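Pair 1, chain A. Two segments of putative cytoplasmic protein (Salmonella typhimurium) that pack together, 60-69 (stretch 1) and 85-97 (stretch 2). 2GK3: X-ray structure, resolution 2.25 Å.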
# COMPACT_ATOMS: atom_id res chain seq x y z
N PRO A 60 8.95 -9.55 -20.16
CA PRO A 60 8.11 -9.36 -18.97
C PRO A 60 7.36 -8.02 -19.06
O PRO A 60 7.79 -7.12 -19.77
CB PRO A 60 9.11 -9.32 -17.82
CG PRO A 60 10.40 -9.89 -18.37
CD PRO A 60 10.38 -9.69 -19.83
N ALA A 61 6.25 -7.91 -18.33
CA ALA A 61 5.47 -6.67 -18.26
C ALA A 61 6.30 -5.39 -18.06
O ALA A 61 6.08 -4.40 -18.78
CB ALA A 61 4.41 -6.78 -17.19
N HIS A 62 7.24 -5.39 -17.12
CA HIS A 62 8.06 -4.18 -16.87
C HIS A 62 8.81 -3.71 -18.11
O HIS A 62 8.98 -2.51 -18.31
CB HIS A 62 8.97 -4.28 -15.61
CG HIS A 62 9.97 -5.40 -15.63
ND1 HIS A 62 9.83 -6.53 -14.85
CD2 HIS A 62 11.11 -5.56 -16.33
CE1 HIS A 62 10.85 -7.34 -15.07
NE2 HIS A 62 11.63 -6.78 -15.98
N THR A 63 9.21 -4.64 -18.97
CA THR A 63 9.97 -4.31 -20.17
C THR A 63 9.10 -3.65 -21.26
O THR A 63 9.61 -2.91 -22.09
CB THR A 63 10.66 -5.58 -20.74
OG1 THR A 63 11.43 -6.18 -19.70
CG2 THR A 63 11.56 -5.27 -21.91
N VAL A 64 7.80 -3.95 -21.28
CA VAL A 64 6.87 -3.23 -22.14
C VAL A 64 6.81 -1.74 -21.73
O VAL A 64 6.80 -0.87 -22.59
CB VAL A 64 5.44 -3.87 -22.11
CG1 VAL A 64 4.40 -2.99 -22.86
CG2 VAL A 64 5.48 -5.28 -22.69
N GLN A 65 6.81 -1.48 -20.42
CA GLN A 65 6.80 -0.12 -19.84
C GLN A 65 8.01 0.73 -20.24
O GLN A 65 7.84 1.89 -20.61
CB GLN A 65 6.73 -0.16 -18.31
CG GLN A 65 5.50 -0.80 -17.71
CD GLN A 65 5.29 -0.40 -16.24
OE1 GLN A 65 6.11 -0.70 -15.37
NE2 GLN A 65 4.18 0.29 -15.96
N ILE A 66 9.20 0.15 -20.16
CA ILE A 66 10.49 0.80 -20.47
C ILE A 66 10.83 0.83 -21.96
O ILE A 66 11.45 1.79 -22.44
CB ILE A 66 11.69 -0.04 -19.90
CG1 ILE A 66 11.76 -0.08 -18.39
CG2 ILE A 66 13.05 0.44 -20.46
CD1 ILE A 66 12.95 -0.97 -17.94
N ALA A 67 10.49 -0.25 -22.67
CA ALA A 67 11.20 -0.59 -23.91
C ALA A 67 10.40 -1.37 -24.93
O ALA A 67 10.98 -2.16 -25.69
CB ALA A 67 12.48 -1.38 -23.57
N PHE A 68 9.09 -1.17 -24.96
CA PHE A 68 8.30 -1.77 -26.03
C PHE A 68 8.74 -1.19 -27.39
O PHE A 68 8.91 0.03 -27.50
CB PHE A 68 6.79 -1.61 -25.82
CG PHE A 68 5.98 -2.41 -26.79
CD1 PHE A 68 5.75 -3.75 -26.56
CD2 PHE A 68 5.57 -1.85 -27.99
CE1 PHE A 68 5.05 -4.52 -27.50
CE2 PHE A 68 4.88 -2.60 -28.93
CZ PHE A 68 4.61 -3.93 -28.69
N PRO A 69 8.95 -2.05 -28.41
CA PRO A 69 9.39 -1.59 -29.75
C PRO A 69 8.48 -0.54 -30.38
O PRO A 69 7.27 -0.76 -30.52
CB PRO A 69 9.38 -2.89 -30.59
CG PRO A 69 9.49 -3.97 -29.61
CD PRO A 69 8.83 -3.51 -28.35
N ASP A 85 -1.43 -12.59 -19.21
CA ASP A 85 -1.45 -11.91 -17.90
C ASP A 85 -0.74 -10.56 -17.91
O ASP A 85 0.01 -10.23 -16.99
CB ASP A 85 -0.90 -12.83 -16.79
CG ASP A 85 -1.96 -13.22 -15.76
OD1 ASP A 85 -2.99 -12.54 -15.66
OD2 ASP A 85 -1.75 -14.21 -15.03
N ILE A 86 -0.97 -9.79 -18.97
CA ILE A 86 -0.59 -8.38 -19.00
C ILE A 86 -1.75 -7.52 -19.54
O ILE A 86 -2.28 -7.77 -20.61
CB ILE A 86 0.78 -8.18 -19.74
CG1 ILE A 86 1.13 -6.69 -19.92
CG2 ILE A 86 0.80 -8.90 -21.09
CD1 ILE A 86 2.53 -6.47 -20.53
N GLY A 87 -2.14 -6.51 -18.78
CA GLY A 87 -3.29 -5.69 -19.15
C GLY A 87 -3.03 -4.68 -20.26
O GLY A 87 -1.86 -4.37 -20.61
N SER A 88 -4.12 -4.16 -20.83
CA SER A 88 -4.02 -3.17 -21.91
C SER A 88 -3.33 -1.86 -21.49
O SER A 88 -2.62 -1.24 -22.28
CB SER A 88 -5.41 -2.88 -22.49
OG SER A 88 -6.27 -2.36 -21.51
N ASN A 89 -3.52 -1.48 -20.22
CA ASN A 89 -2.93 -0.27 -19.66
C ASN A 89 -1.41 -0.29 -19.78
O ASN A 89 -0.79 0.75 -20.01
CB ASN A 89 -3.32 -0.09 -18.19
CG ASN A 89 -4.78 0.33 -17.99
OD1 ASN A 89 -5.40 0.93 -18.87
ND2 ASN A 89 -5.31 0.05 -16.81
N THR A 90 -0.81 -1.48 -19.66
CA THR A 90 0.65 -1.59 -19.72
C THR A 90 1.17 -1.18 -21.10
O THR A 90 2.13 -0.41 -21.19
CB THR A 90 1.20 -2.98 -19.28
OG1 THR A 90 0.84 -3.21 -17.92
CG2 THR A 90 2.74 -3.02 -19.39
N PHE A 91 0.51 -1.67 -22.15
CA PHE A 91 0.82 -1.30 -23.53
C PHE A 91 0.51 0.17 -23.87
O PHE A 91 1.30 0.85 -24.50
CB PHE A 91 0.05 -2.18 -24.48
CG PHE A 91 0.51 -3.60 -24.50
CD1 PHE A 91 -0.23 -4.59 -23.85
CD2 PHE A 91 1.67 -3.97 -25.18
CE1 PHE A 91 0.17 -5.92 -23.87
CE2 PHE A 91 2.09 -5.31 -25.20
CZ PHE A 91 1.31 -6.29 -24.53
N LEU A 92 -0.65 0.65 -23.44
CA LEU A 92 -1.12 1.98 -23.74
C LEU A 92 -0.42 3.09 -22.96
O LEU A 92 -0.26 4.20 -23.48
CB LEU A 92 -2.64 2.07 -23.51
CG LEU A 92 -3.50 1.39 -24.59
CD1 LEU A 92 -4.92 1.07 -24.13
CD2 LEU A 92 -3.51 2.22 -25.88
N LEU A 93 -0.04 2.80 -21.71
CA LEU A 93 0.45 3.78 -20.75
C LEU A 93 1.88 3.47 -20.32
O LEU A 93 2.18 3.37 -19.11
CB LEU A 93 -0.47 3.84 -19.51
CG LEU A 93 -1.96 4.09 -19.75
CD1 LEU A 93 -2.75 4.00 -18.46
CD2 LEU A 93 -2.15 5.45 -20.43
N GLN A 94 2.75 3.30 -21.31
CA GLN A 94 4.18 3.18 -21.08
C GLN A 94 4.71 4.42 -20.33
O GLN A 94 4.09 5.49 -20.33
CB GLN A 94 4.92 2.99 -22.41
CG GLN A 94 4.56 1.72 -23.16
CD GLN A 94 5.00 1.74 -24.64
OE1 GLN A 94 6.10 2.21 -24.97
NE2 GLN A 94 4.16 1.22 -25.52
N ASN A 95 5.82 4.24 -19.64
CA ASN A 95 6.43 5.24 -18.77
C ASN A 95 6.64 6.63 -19.40
O ASN A 95 6.39 7.65 -18.75
CB ASN A 95 7.73 4.67 -18.20
CG ASN A 95 7.49 3.64 -17.14
OD1 ASN A 95 6.33 3.30 -16.85
ND2 ASN A 95 8.55 3.16 -16.52
N GLU A 96 7.07 6.67 -20.66
CA GLU A 96 7.26 7.93 -21.39
C GLU A 96 5.93 8.66 -21.64
O GLU A 96 5.88 9.89 -21.67
CB GLU A 96 8.00 7.71 -22.71
CG GLU A 96 9.51 7.54 -22.57
CD GLU A 96 10.16 7.08 -23.88
OE1 GLU A 96 10.15 7.85 -24.88
OE2 GLU A 96 10.69 5.94 -23.93
N THR A 97 4.86 7.90 -21.79
CA THR A 97 3.53 8.46 -21.95
C THR A 97 3.01 8.99 -20.63
O THR A 97 2.58 10.14 -20.54
CB THR A 97 2.56 7.38 -22.50
OG1 THR A 97 2.96 7.00 -23.82
CG2 THR A 97 1.11 7.86 -22.50
O HOH W 1 8.28 1.52 -23.51
O HOH W 2 2.90 0.69 -18.74
O HOH W 3 8.39 4.29 -21.83
O HOH W 4 7.03 2.12 -27.43

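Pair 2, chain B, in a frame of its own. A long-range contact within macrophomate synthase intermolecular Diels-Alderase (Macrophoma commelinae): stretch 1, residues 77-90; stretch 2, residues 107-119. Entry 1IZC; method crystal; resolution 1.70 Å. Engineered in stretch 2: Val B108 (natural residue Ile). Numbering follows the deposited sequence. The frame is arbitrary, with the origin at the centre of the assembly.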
# COMPACT_ATOMS: atom_id res chain seq x y z
N ASN B 77 6.89 6.88 -3.00
CA ASN B 77 5.66 7.26 -3.69
C ASN B 77 5.28 8.61 -3.08
O ASN B 77 5.82 9.00 -2.05
CB ASN B 77 4.52 6.27 -3.43
CG ASN B 77 4.71 4.96 -4.15
OD1 ASN B 77 5.39 4.89 -5.18
ND2 ASN B 77 4.08 3.90 -3.63
N ARG B 78 4.32 9.29 -3.69
CA ARG B 78 3.90 10.59 -3.20
C ARG B 78 3.40 10.60 -1.76
O ARG B 78 3.90 11.37 -0.94
CB ARG B 78 2.82 11.16 -4.12
CG ARG B 78 2.47 12.61 -3.77
CD ARG B 78 1.43 13.15 -4.73
NE ARG B 78 1.20 14.58 -4.50
CZ ARG B 78 0.36 15.32 -5.21
NH1 ARG B 78 -0.34 14.75 -6.19
NH2 ARG B 78 0.24 16.62 -4.98
N LEU B 79 2.42 9.76 -1.45
CA LEU B 79 1.87 9.74 -0.11
C LEU B 79 2.92 9.28 0.90
O LEU B 79 2.99 9.82 2.01
CB LEU B 79 0.63 8.83 -0.05
CG LEU B 79 -0.04 8.73 1.33
CD1 LEU B 79 -0.37 10.11 1.86
CD2 LEU B 79 -1.31 7.89 1.21
N GLU B 80 3.73 8.30 0.51
CA GLU B 80 4.78 7.80 1.40
C GLU B 80 5.85 8.86 1.69
O GLU B 80 6.39 8.89 2.79
CB GLU B 80 5.40 6.53 0.80
CG GLU B 80 4.53 5.25 0.96
CD GLU B 80 3.16 5.28 0.25
OE1 GLU B 80 2.99 5.98 -0.77
OE2 GLU B 80 2.23 4.57 0.71
N LEU B 81 6.14 9.72 0.72
CA LEU B 81 7.10 10.81 0.91
C LEU B 81 6.52 11.76 1.96
O LEU B 81 7.19 12.19 2.90
CB LEU B 81 7.32 11.58 -0.40
CG LEU B 81 8.11 12.89 -0.28
CD1 LEU B 81 9.50 12.63 0.35
CD2 LEU B 81 8.27 13.51 -1.67
N HIS B 82 5.25 12.12 1.75
CA HIS B 82 4.53 12.99 2.68
C HIS B 82 4.57 12.38 4.09
O HIS B 82 4.87 13.08 5.06
CB HIS B 82 3.08 13.14 2.18
CG HIS B 82 2.10 13.67 3.19
ND1 HIS B 82 1.42 12.85 4.06
CD2 HIS B 82 1.62 14.92 3.39
CE1 HIS B 82 0.55 13.57 4.76
NE2 HIS B 82 0.65 14.83 4.37
N ASP B 83 4.30 11.09 4.20
CA ASP B 83 4.30 10.45 5.51
C ASP B 83 5.69 10.37 6.13
O ASP B 83 5.82 10.46 7.35
CB ASP B 83 3.70 9.03 5.43
CG ASP B 83 2.19 9.04 5.19
OD1 ASP B 83 1.56 10.11 5.29
OD2 ASP B 83 1.62 7.96 4.93
N ALA B 84 6.72 10.20 5.30
CA ALA B 84 8.08 10.11 5.82
C ALA B 84 8.50 11.47 6.38
O ALA B 84 9.12 11.55 7.44
CB ALA B 84 9.05 9.67 4.69
N ILE B 85 8.14 12.53 5.68
CA ILE B 85 8.51 13.86 6.15
C ILE B 85 7.81 14.14 7.49
O ILE B 85 8.45 14.60 8.44
CB ILE B 85 8.16 14.93 5.09
CG1 ILE B 85 9.04 14.71 3.85
CG2 ILE B 85 8.40 16.35 5.67
CD1 ILE B 85 8.65 15.56 2.63
N HIS B 86 6.52 13.83 7.56
CA HIS B 86 5.77 14.00 8.81
C HIS B 86 6.42 13.15 9.90
O HIS B 86 6.64 13.62 11.01
CB HIS B 86 4.33 13.52 8.68
CG HIS B 86 3.40 14.53 8.08
ND1 HIS B 86 2.05 14.28 7.91
CD2 HIS B 86 3.61 15.79 7.64
CE1 HIS B 86 1.47 15.34 7.39
NE2 HIS B 86 2.39 16.28 7.21
N ALA B 87 6.72 11.89 9.60
CA ALA B 87 7.31 11.03 10.62
C ALA B 87 8.66 11.54 11.14
O ALA B 87 8.93 11.48 12.35
CB ALA B 87 7.47 9.60 10.09
N ALA B 88 9.51 12.04 10.25
CA ALA B 88 10.81 12.56 10.68
C ALA B 88 10.65 13.68 11.71
O ALA B 88 11.33 13.70 12.74
CB ALA B 88 11.61 13.09 9.48
N GLN B 89 9.76 14.62 11.43
CA GLN B 89 9.57 15.71 12.35
C GLN B 89 8.78 15.35 13.60
O GLN B 89 9.11 15.81 14.68
CB GLN B 89 8.92 16.91 11.64
CG GLN B 89 9.87 17.57 10.64
CD GLN B 89 9.61 19.06 10.45
OE1 GLN B 89 10.47 19.90 10.74
NE2 GLN B 89 8.43 19.40 9.95
N HIS B 90 7.77 14.50 13.48
CA HIS B 90 6.97 14.15 14.66
C HIS B 90 7.66 13.16 15.59
O HIS B 90 7.61 13.34 16.81
CB HIS B 90 5.60 13.59 14.22
CG HIS B 90 4.69 14.62 13.60
ND1 HIS B 90 3.69 15.26 14.30
CD2 HIS B 90 4.66 15.14 12.34
CE1 HIS B 90 3.09 16.13 13.50
NE2 HIS B 90 3.66 16.07 12.32
N GLU B 107 7.62 18.89 -10.50
CA GLU B 107 6.88 19.83 -9.66
C GLU B 107 6.09 19.17 -8.55
O GLU B 107 5.96 19.74 -7.46
CB GLU B 107 5.95 20.69 -10.54
CG GLU B 107 6.71 21.53 -11.57
CD GLU B 107 5.85 22.59 -12.25
OE1 GLU B 107 4.61 22.52 -12.17
OE2 GLU B 107 6.43 23.50 -12.88
N VAL B 108 5.57 17.97 -8.79
CA VAL B 108 4.77 17.28 -7.79
C VAL B 108 5.64 16.82 -6.62
O VAL B 108 5.24 16.92 -5.46
CB VAL B 108 4.02 16.08 -8.40
CG1 VAL B 108 3.28 15.30 -7.30
CG2 VAL B 108 3.01 16.57 -9.44
N SER B 109 6.84 16.33 -6.91
CA SER B 109 7.72 15.91 -5.81
C SER B 109 8.02 17.13 -4.95
O SER B 109 8.03 17.06 -3.72
CB SER B 109 9.04 15.34 -6.35
OG SER B 109 8.85 14.12 -7.06
N LEU B 110 8.27 18.26 -5.60
CA LEU B 110 8.60 19.49 -4.89
C LEU B 110 7.45 19.99 -4.03
O LEU B 110 7.65 20.28 -2.86
CB LEU B 110 9.00 20.59 -5.88
CG LEU B 110 9.31 21.95 -5.25
CD1 LEU B 110 10.52 21.84 -4.31
CD2 LEU B 110 9.58 22.95 -6.37
N SER B 111 6.25 20.09 -4.60
CA SER B 111 5.13 20.58 -3.81
C SER B 111 4.79 19.61 -2.69
O SER B 111 4.41 20.03 -1.60
CB SER B 111 3.90 20.84 -4.69
OG SER B 111 3.39 19.63 -5.21
N THR B 112 4.96 18.32 -2.94
CA THR B 112 4.67 17.33 -1.90
C THR B 112 5.65 17.50 -0.74
O THR B 112 5.25 17.51 0.43
CB THR B 112 4.82 15.89 -2.46
OG1 THR B 112 3.84 15.68 -3.49
CG2 THR B 112 4.64 14.86 -1.34
N ALA B 113 6.93 17.65 -1.07
CA ALA B 113 7.94 17.82 -0.03
C ALA B 113 7.67 19.07 0.78
O ALA B 113 7.72 19.05 2.00
CB ALA B 113 9.34 17.89 -0.66
N LEU B 114 7.36 20.18 0.11
CA LEU B 114 7.10 21.42 0.84
C LEU B 114 5.81 21.35 1.67
O LEU B 114 5.80 21.69 2.86
CB LEU B 114 7.02 22.60 -0.13
CG LEU B 114 8.30 22.94 -0.90
CD1 LEU B 114 7.95 23.93 -2.01
CD2 LEU B 114 9.36 23.51 0.03
N ASP B 115 4.72 20.90 1.04
CA ASP B 115 3.43 20.81 1.73
C ASP B 115 3.53 19.91 2.98
O ASP B 115 2.83 20.14 3.96
CB ASP B 115 2.32 20.25 0.81
CG ASP B 115 1.83 21.27 -0.24
OD1 ASP B 115 2.14 22.47 -0.12
OD2 ASP B 115 1.11 20.85 -1.19
N ALA B 116 4.40 18.89 2.93
CA ALA B 116 4.57 18.00 4.08
C ALA B 116 5.46 18.56 5.19
O ALA B 116 5.51 17.99 6.27
CB ALA B 116 5.11 16.62 3.62
N GLY B 117 6.18 19.64 4.92
CA GLY B 117 7.00 20.22 5.96
C GLY B 117 8.51 20.21 5.77
O GLY B 117 9.25 20.43 6.72
N ALA B 118 8.99 19.94 4.56
CA ALA B 118 10.43 19.94 4.34
C ALA B 118 10.98 21.35 4.54
O ALA B 118 10.39 22.31 4.05
CB ALA B 118 10.76 19.45 2.93
N ALA B 119 12.10 21.47 5.24
CA ALA B 119 12.71 22.78 5.50
C ALA B 119 13.82 23.13 4.51
O ALA B 119 14.25 24.27 4.44
CB ALA B 119 13.26 22.82 6.93
O HOH W 5 1.66 18.42 -3.21
O HOH W 6 2.07 19.07 6.45
O HOH W 7 11.64 20.32 8.35
O HOH W 8 6.48 17.56 8.94

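What backbone geometry do the two pairs share? In each, two helices lie side by side with their N-to-C directions nearly aligned: the axes approach to 8.9 Å at an angle of 25° in pair 1, and to 8.8 Å at 29° in pair 2. Fourteen central residues superpose with an RMSD of 0.8 Å. The buried surface is also alike, 536 Å² in pair 1 and 545 Å² in pair 2. The run from Pro A60 to Ala A67 falls on Asn B77 to Ala B84, and the run from Ser A88 to Gln A94 on Leu B110 to Ala B116.

Which position is most alike in the middle of the contact? Thr A90 and Thr B112 coincide to 0.3 Å at CA, and both take the m rotamer. Opposite them, Val A64 and Leu B81 place their side-chain centres 0.6 Å apart, and both point toward the other stretch. The methyl of each threonine meets this neighbour: Val A64 CG1 lies 3.8 Å from Thr A90 CG2, and Leu B81 CD2 lies 3.9 Å from Thr B112 CG2. The hydroxyl adds something in pair 2, where Thr B112 OG1 accepts a weak hydrogen bond from Arg B78 NE at 3.0 Å and donates to Val B108 O at 2.7 Å. Ala A61, which matches Arg B78, has only a methyl group to offer; its CB packs 3.8 Å from Ile A86 CD1. The extended Arg B78 instead lays one face of its guanidinium over CG1 of Val B108, an engineered residue, with NE 3.6 Å from that carbon.

How is the space beyond the threonine filled? Phe A91 and Ala B113 match, but a ring stands against a methyl. In pair 1, Phe A91 CD2 reaches Val A64 CG1 at 3.7 Å, and the ring turns its edge toward the face of Phe A68, with centroids 5.7 Å apart and planes at 86°. In pair 2 the position is a methyl, and Ile B85 of the first helix packs on it, with CD1 4.1 Å from Ala B113 CB.

How do the pairs join at the end of the second helix? Gln A94 matches Ala B116, and their partners Gln A65 and His B82 match as well. The CA atoms of Gln A65 and Gln A94 are 4.4 Å apart, close enough for the backbone to bond directly: Asn A95 N donates to Gln A65 O at 3.2 Å. Water 1 links the stretches too: it lies 2.7 Å from Gln A94 OE1 and accepts from Phe A68 N at 3.2 Å. In pair 2, Ala B116 CB packs 3.8 Å from both His B82 CA and Ile B85 CB. Gly B117 then ends the helix in a Schellman motif; at its backbone angles a CB would jam against the preceding carbonyl. Water 8 bridges the stretches here, accepting from Gln B89 NE2 and donating to Ala B116 O, each at 2.9 Å.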